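Local coordinates for protein kappa-carrageenase (Pseudoalteromonas carrageenovora, PDB 1DYP) that cuts the beta-1,4 linkages between D-galactose 4-sulfate and 3,6-anhydro-D-galactose inside kappa-carrageenan chains, working here as the isolated family 16 catalytic domain, at residues V113-I123 against Q134-Q145. The protein carries 1 engineered substitution. Sequence-based numbering, arbitrary orientation.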
ATOM      1  N   VAL A 113       6.600   2.240  11.748  1.00  6.20           N
ATOM      2  CA  VAL A 113       6.476   2.146  10.294  1.00  6.06           C
ATOM      3  C   VAL A 113       5.503   1.065   9.861  1.00  5.94           C
ATOM      4  O   VAL A 113       5.245   0.106  10.595  1.00  6.27           O
ATOM      5  CB  VAL A 113       7.835   1.853   9.610  1.00  6.02           C
ATOM      6  CG1 VAL A 113       8.824   2.970   9.923  1.00  6.15           C
ATOM      7  CG2 VAL A 113       8.376   0.504  10.063  1.00  6.46           C
ATOM      8  N   SER A 114       4.980   1.221   8.650  1.00  5.84           N
ATOM      9  CA  SER A 114       4.032   0.270   8.104  1.00  5.81           C
ATOM     10  C   SER A 114       4.332  -0.166   6.676  1.00  5.89           C
ATOM     11  O   SER A 114       4.099   0.586   5.721  1.00  5.75           O
ATOM     12  CB  SER A 114       2.615   0.844   8.156  1.00  5.71           C
ATOM     13  OG  SER A 114       1.686  -0.050   7.560  1.00  5.78           O
ATOM     14  N   PRO A 115       4.882  -1.379   6.517  1.00  5.97           N
ATOM     15  CA  PRO A 115       5.190  -1.908   5.186  1.00  5.72           C
ATOM     16  C   PRO A 115       3.829  -2.079   4.520  1.00  5.69           C
ATOM     17  O   PRO A 115       2.871  -2.520   5.166  1.00  5.58           O
ATOM     18  CB  PRO A 115       5.841  -3.253   5.488  1.00  5.85           C
ATOM     19  CG  PRO A 115       6.514  -3.015   6.800  1.00  5.91           C
ATOM     20  CD  PRO A 115       5.483  -2.217   7.568  1.00  5.79           C
ATOM     21  N   ALA A 116       3.734  -1.738   3.243  1.00  5.41           N
ATOM     22  CA  ALA A 116       2.464  -1.846   2.551  1.00  5.36           C
ATOM     23  C   ALA A 116       2.600  -2.349   1.125  1.00  5.38           C
ATOM     24  O   ALA A 116       3.557  -2.028   0.421  1.00  5.46           O
ATOM     25  CB  ALA A 116       1.762  -0.485   2.544  1.00  5.41           C
ATOM     26  N   PHE A 117       1.628  -3.160   0.727  1.00  5.31           N
ATOM     27  CA  PHE A 117       1.535  -3.697  -0.619  1.00  5.43           C
ATOM     28  C   PHE A 117       0.104  -3.313  -0.954  1.00  5.52           C
ATOM     29  O   PHE A 117      -0.844  -3.770  -0.315  1.00  5.35           O
ATOM     30  CB  PHE A 117       1.737  -5.215  -0.612  1.00  5.37           C
ATOM     31  CG  PHE A 117       1.544  -5.866  -1.955  1.00  5.46           C
ATOM     32  CD1 PHE A 117       1.950  -5.232  -3.128  1.00  5.45           C
ATOM     33  CD2 PHE A 117       0.978  -7.130  -2.040  1.00  5.35           C
ATOM     34  CE1 PHE A 117       1.792  -5.849  -4.368  1.00  5.66           C
ATOM     35  CE2 PHE A 117       0.817  -7.760  -3.270  1.00  5.66           C
ATOM     36  CZ  PHE A 117       1.224  -7.119  -4.438  1.00  5.49           C
ATOM     37  N   TRP A 118      -0.047  -2.448  -1.945  1.00  5.75           N
ATOM     38  CA  TRP A 118      -1.363  -1.948  -2.295  1.00  6.11           C
ATOM     39  C   TRP A 118      -1.394  -1.427  -3.719  1.00  6.39           C
ATOM     40  O   TRP A 118      -0.410  -1.513  -4.448  1.00  6.48           O
ATOM     41  CB  TRP A 118      -1.730  -0.821  -1.322  1.00  6.54           C
ATOM     42  CG  TRP A 118      -0.701   0.289  -1.267  1.00  6.68           C
ATOM     43  CD1 TRP A 118       0.631   0.161  -0.999  1.00  6.96           C
ATOM     44  CD2 TRP A 118      -0.931   1.687  -1.482  1.00  6.76           C
ATOM     45  NE1 TRP A 118       1.248   1.391  -1.036  1.00  7.04           N
ATOM     46  CE2 TRP A 118       0.310   2.345  -1.332  1.00  7.01           C
ATOM     47  CE3 TRP A 118      -2.066   2.448  -1.786  1.00  6.86           C
ATOM     48  CZ2 TRP A 118       0.450   3.729  -1.476  1.00  7.10           C
ATOM     49  CZ3 TRP A 118      -1.927   3.830  -1.929  1.00  7.21           C
ATOM     50  CH2 TRP A 118      -0.677   4.452  -1.773  1.00  7.19           C
HETATM   51  N   MSE A 119      -2.542  -0.903  -4.116  1.00  6.43           N
HETATM   52  CA  MSE A 119      -2.691  -0.340  -5.447  1.00  6.74           C
HETATM   53  C   MSE A 119      -3.713   0.777  -5.353  1.00  6.94           C
HETATM   54  O   MSE A 119      -4.675   0.695  -4.583  1.00  6.59           O
HETATM   55  CB  MSE A 119      -3.127  -1.412  -6.456  1.00  7.26           C
HETATM   56  CG  MSE A 119      -4.455  -2.093  -6.157  1.00  7.43           C
HETATM   57 SE   MSE A 119      -4.754  -3.633  -7.296  1.00  7.59          SE
HETATM   58  CE  MSE A 119      -3.968  -4.983  -6.146  1.00  8.24           C
ATOM     59  N   TYR A 120      -3.494   1.837  -6.116  1.00  7.09           N
ATOM     60  CA  TYR A 120      -4.409   2.957  -6.074  1.00  7.56           C
ATOM     61  C   TYR A 120      -4.481   3.658  -7.408  1.00  7.96           C
ATOM     62  O   TYR A 120      -3.545   3.611  -8.205  1.00  7.89           O
ATOM     63  CB  TYR A 120      -3.991   3.955  -4.984  1.00  7.74           C
ATOM     64  CG  TYR A 120      -2.687   4.687  -5.235  1.00  8.03           C
ATOM     65  CD1 TYR A 120      -1.466   4.009  -5.247  1.00  8.07           C
ATOM     66  CD2 TYR A 120      -2.673   6.071  -5.415  1.00  8.20           C
ATOM     67  CE1 TYR A 120      -0.264   4.694  -5.423  1.00  8.30           C
ATOM     68  CE2 TYR A 120      -1.479   6.764  -5.595  1.00  8.52           C
ATOM     69  CZ  TYR A 120      -0.280   6.073  -5.595  1.00  8.37           C
ATOM     70  OH  TYR A 120       0.904   6.766  -5.755  1.00  8.76           O
ATOM     71  N   SER A 121      -5.612   4.310  -7.634  1.00  8.38           N
ATOM     72  CA  SER A 121      -5.847   5.032  -8.870  1.00  8.93           C
ATOM     73  C   SER A 121      -5.601   6.510  -8.652  1.00  9.46           C
ATOM     74  O   SER A 121      -5.309   6.957  -7.543  1.00  9.22           O
ATOM     75  CB  SER A 121      -7.299   4.852  -9.308  1.00  8.83           C
ATOM     76  OG  SER A 121      -8.169   5.551  -8.428  1.00  8.73           O
ATOM     77  N   THR A 122      -5.703   7.260  -9.739  1.00 10.24           N
ATOM     78  CA  THR A 122      -5.573   8.699  -9.674  1.00 10.87           C
ATOM     79  C   THR A 122      -6.957   9.114  -9.188  1.00 10.97           C
ATOM     80  O   THR A 122      -7.888   8.304  -9.202  1.00 11.01           O
ATOM     81  CB  THR A 122      -5.340   9.284 -11.067  1.00 11.26           C
ATOM     82  OG1 THR A 122      -6.259   8.682 -11.985  1.00 12.26           O
ATOM     83  CG2 THR A 122      -3.918   9.019 -11.528  1.00 11.55           C
ATOM     84  N   ILE A 123      -7.095  10.355  -8.742  1.00 11.03           N
ATOM     85  CA  ILE A 123      -8.390  10.835  -8.284  1.00 11.14           C
ATOM     86  C   ILE A 123      -8.974  11.668  -9.416  1.00 11.20           C
ATOM     87  O   ILE A 123      -8.361  12.642  -9.853  1.00 11.33           O
ATOM     88  CB  ILE A 123      -8.254  11.709  -7.020  1.00 11.34           C
ATOM     89  CG1 ILE A 123      -7.645  10.880  -5.883  1.00 11.44           C
ATOM     90  CG2 ILE A 123      -9.620  12.254  -6.613  1.00 11.45           C
ATOM     91  CD1 ILE A 123      -7.411  11.660  -4.606  1.00 12.03           C
ATOM     92  N   GLN A 134     -14.588   8.125  -7.833  1.00  9.46           N
ATOM     93  CA  GLN A 134     -13.500   9.005  -8.243  1.00  9.19           C
ATOM     94  C   GLN A 134     -12.128   8.464  -7.877  1.00  8.94           C
ATOM     95  O   GLN A 134     -11.119   8.899  -8.427  1.00  8.83           O
ATOM     96  CB  GLN A 134     -13.649  10.381  -7.590  1.00  9.35           C
ATOM     97  CG  GLN A 134     -15.017  11.020  -7.726  1.00  9.87           C
ATOM     98  CD  GLN A 134     -15.025  12.465  -7.257  1.00 10.02           C
ATOM     99  OE1 GLN A 134     -14.248  12.853  -6.384  1.00 10.62           O
ATOM    100  NE2 GLN A 134     -15.915  13.268  -7.830  1.00 10.17           N
ATOM    101  N   TYR A 135     -12.096   7.527  -6.938  1.00  8.60           N
ATOM    102  CA  TYR A 135     -10.835   6.965  -6.470  1.00  8.23           C
ATOM    103  C   TYR A 135     -11.022   5.549  -5.950  1.00  8.00           C
ATOM    104  O   TYR A 135     -11.973   5.271  -5.221  1.00  7.91           O
ATOM    105  CB  TYR A 135     -10.278   7.852  -5.350  1.00  7.95           C
ATOM    106  CG  TYR A 135      -9.031   7.324  -4.675  1.00  8.02           C
ATOM    107  CD1 TYR A 135      -7.806   7.317  -5.340  1.00  7.88           C
ATOM    108  CD2 TYR A 135      -9.076   6.840  -3.367  1.00  7.75           C
ATOM    109  CE1 TYR A 135      -6.652   6.842  -4.718  1.00  7.87           C
ATOM    110  CE2 TYR A 135      -7.926   6.361  -2.735  1.00  7.57           C
ATOM    111  CZ  TYR A 135      -6.719   6.366  -3.417  1.00  7.58           C
ATOM    112  OH  TYR A 135      -5.577   5.901  -2.807  1.00  7.66           O
ATOM    113  N   SER A 136     -10.110   4.659  -6.332  1.00  7.72           N
ATOM    114  CA  SER A 136     -10.146   3.267  -5.891  1.00  7.58           C
ATOM    115  C   SER A 136      -8.782   2.874  -5.338  1.00  7.39           C
ATOM    116  O   SER A 136      -7.752   3.136  -5.960  1.00  7.67           O
ATOM    117  CB  SER A 136     -10.485   2.329  -7.054  1.00  7.71           C
ATOM    118  OG  SER A 136     -11.767   2.592  -7.592  1.00  7.99           O
ATOM    119  N   GLU A 137      -8.782   2.238  -4.172  1.00  6.95           N
ATOM    120  CA  GLU A 137      -7.545   1.793  -3.546  1.00  6.67           C
ATOM    121  C   GLU A 137      -7.756   0.442  -2.889  1.00  6.57           C
ATOM    122  O   GLU A 137      -8.663   0.278  -2.073  1.00  6.48           O
ATOM    123  CB  GLU A 137      -7.089   2.793  -2.479  1.00  6.56           C
ATOM    124  CG  GLU A 137      -5.814   2.382  -1.742  1.00  7.08           C
ATOM    125  CD  GLU A 137      -5.503   3.286  -0.562  1.00  7.08           C
ATOM    126  OE1 GLU A 137      -5.872   4.477  -0.614  1.00  7.20           O
ATOM    127  OE2 GLU A 137      -4.879   2.815   0.414  1.00  7.31           O
ATOM    128  N   ILE A 138      -6.934  -0.529  -3.264  1.00  6.52           N
ATOM    129  CA  ILE A 138      -7.009  -1.854  -2.665  1.00  6.38           C
ATOM    130  C   ILE A 138      -5.700  -2.078  -1.927  1.00  6.33           C
ATOM    131  O   ILE A 138      -4.624  -2.029  -2.520  1.00  6.47           O
ATOM    132  CB  ILE A 138      -7.185  -2.971  -3.714  1.00  6.43           C
ATOM    133  CG1 ILE A 138      -8.522  -2.806  -4.440  1.00  6.65           C
ATOM    134  CG2 ILE A 138      -7.137  -4.336  -3.016  1.00  6.51           C
ATOM    135  CD1 ILE A 138      -8.802  -3.873  -5.496  1.00  6.89           C
ATOM    136  N   ASP A 139      -5.793  -2.301  -0.623  1.00  6.41           N
ATOM    137  CA  ASP A 139      -4.602  -2.528   0.181  1.00  6.76           C
ATOM    138  C   ASP A 139      -4.463  -4.024   0.406  1.00  6.57           C
ATOM    139  O   ASP A 139      -5.219  -4.615   1.176  1.00  6.89           O
ATOM    140  CB  ASP A 139      -4.746  -1.777   1.499  1.00  7.11           C
ATOM    141  CG  ASP A 139      -5.060  -0.318   1.280  1.00  7.69           C
ATOM    142  OD1 ASP A 139      -4.192   0.394   0.734  1.00  7.47           O
ATOM    143  OD2 ASP A 139      -6.182   0.110   1.625  1.00  8.93           O
ATOM    144  N   VAL A 140      -3.504  -4.643  -0.280  1.00  6.39           N
ATOM    145  CA  VAL A 140      -3.306  -6.082  -0.142  1.00  6.28           C
ATOM    146  C   VAL A 140      -2.953  -6.369   1.307  1.00  6.21           C
ATOM    147  O   VAL A 140      -3.473  -7.301   1.917  1.00  6.00           O
ATOM    148  CB  VAL A 140      -2.196  -6.582  -1.073  1.00  6.47           C
ATOM    149  CG1 VAL A 140      -2.078  -8.099  -0.966  1.00  6.79           C
ATOM    150  CG2 VAL A 140      -2.509  -6.172  -2.505  1.00  6.81           C
ATOM    151  N   VAL A 141      -2.057  -5.558   1.852  1.00  6.26           N
ATOM    152  CA  VAL A 141      -1.687  -5.677   3.250  1.00  6.16           C
ATOM    153  C   VAL A 141      -0.986  -4.419   3.730  1.00  6.40           C
ATOM    154  O   VAL A 141      -0.268  -3.760   2.980  1.00  6.08           O
ATOM    155  CB  VAL A 141      -0.753  -6.892   3.532  1.00  6.18           C
ATOM    156  CG1 VAL A 141       0.603  -6.697   2.861  1.00  6.29           C
ATOM    157  CG2 VAL A 141      -0.575  -7.058   5.036  1.00  6.24           C
ATOM    158  N   GLU A 142      -1.253  -4.075   4.981  1.00  6.51           N
ATOM    159  CA  GLU A 142      -0.610  -2.959   5.645  1.00  7.19           C
ATOM    160  C   GLU A 142      -0.192  -3.594   6.954  1.00  6.95           C
ATOM    161  O   GLU A 142      -1.027  -3.984   7.769  1.00  7.23           O
ATOM    162  CB  GLU A 142      -1.580  -1.805   5.863  1.00  7.91           C
ATOM    163  CG  GLU A 142      -1.680  -0.910   4.644  1.00  8.86           C
ATOM    164  CD  GLU A 142      -2.755   0.132   4.782  1.00  9.33           C
ATOM    165  OE1 GLU A 142      -3.945  -0.241   4.720  1.00 10.16           O
ATOM    166  OE2 GLU A 142      -2.415   1.318   4.961  1.00 10.08           O
ATOM    167  N   LEU A 143       1.115  -3.738   7.127  1.00  6.86           N
ATOM    168  CA  LEU A 143       1.656  -4.363   8.317  1.00  6.76           C
ATOM    169  C   LEU A 143       2.016  -3.388   9.417  1.00  6.87           C
ATOM    170  O   LEU A 143       2.215  -2.194   9.186  1.00  6.70           O
ATOM    171  CB  LEU A 143       2.912  -5.163   7.957  1.00  6.90           C
ATOM    172  CG  LEU A 143       2.745  -6.362   7.027  1.00  6.62           C
ATOM    173  CD1 LEU A 143       4.116  -6.885   6.612  1.00  6.88           C
ATOM    174  CD2 LEU A 143       1.946  -7.444   7.736  1.00  6.93           C
ATOM    175  N   THR A 144       2.083  -3.933  10.622  1.00  6.68           N
ATOM    176  CA  THR A 144       2.491  -3.209  11.810  1.00  6.77           C
ATOM    177  C   THR A 144       2.038  -1.758  11.966  1.00  6.97           C
ATOM    178  O   THR A 144       2.853  -0.881  12.241  1.00  7.02           O
ATOM    179  CB  THR A 144       4.040  -3.281  11.937  1.00  6.62           C
ATOM    180  OG1 THR A 144       4.658  -2.714  10.770  1.00  6.49           O
ATOM    181  CG2 THR A 144       4.484  -4.734  12.055  1.00  7.26           C
ATOM    182  N   GLN A 145       0.744  -1.499  11.796  1.00  7.09           N
ATOM    183  CA  GLN A 145       0.246  -0.141  11.979  1.00  7.59           C
ATOM    184  C   GLN A 145      -0.822  -0.095  13.068  1.00  8.01           C
ATOM    185  O   GLN A 145      -1.493   0.918  13.252  1.00  8.07           O
ATOM    186  CB  GLN A 145      -0.303   0.436  10.669  1.00  7.81           C
ATOM    187  CG  GLN A 145      -1.562  -0.223  10.141  1.00  7.71           C
ATOM    188  CD  GLN A 145      -2.194   0.572   9.010  1.00  7.90           C
ATOM    189  OE1 GLN A 145      -1.701   1.638   8.631  1.00  8.10           O
ATOM    190  NE2 GLN A 145      -3.296   0.061   8.469  1.00  7.64           N
TER
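Trp118 lies across the nucleophile Glu137 and beside Asp139, the three sharing one face of an antiparallel strand pair. Trp118 CG stands between the backbone N and the carbonyl carbon (chi1 55°), which brings Trp118 CE3 to 3.6 Å from Glu137 OE2, with ring and carboxylate planes 57° apart. Asp139 instead runs alongside the tryptophan, its OD1 3.4 Å from Trp118 CB. The two acids converge, Glu137 OE2 and Asp139 OD1 being 2.5 Å apart. The other carboxylate oxygen, Glu137 OE1, takes a 2.6 Å hydrogen bond from Tyr135 OH, which comes from above the carboxylate plane. The same hydroxyl touches Tyr120 CB, while the edge of its ring meets Ser121 O. Trp118 NE1 is hydrogen-bonded to Ser230 OG on the neighbouring strand 225-233.

The opposite face is apolar. Phe117 CG stands anti to the backbone N (chi1 175°), turning the ring so that Val140 CG2 sits over its face in a CH-pi contact, 4.0 Å from the ring centroid; Met119 packs alongside Ile138. Two residues, Val140 and Val141, stand opposite the single Phe117, a classic beta bulge, and Phe117 O accepts a nearly straight bond from Val141 N and a weak, bent one from Val140 N. The extra residue lets Glu142, the proton donor, return to the face of Glu137 and Asp139, its CG against Ala116 CB. Further along, Ser114 OG donates to Leu143 O at 2.7 Å.

Such a bulged acidic strand is found in retaining family 16 hydrolases; here the Tyr135 hydrogen bond on OE1, the close approach of Asp139 to OE2 and the abutting indole probably restrict the nucleophile's rotation, consistent with a carboxylate held in a fixed orientation in the tunnel-shaped active site.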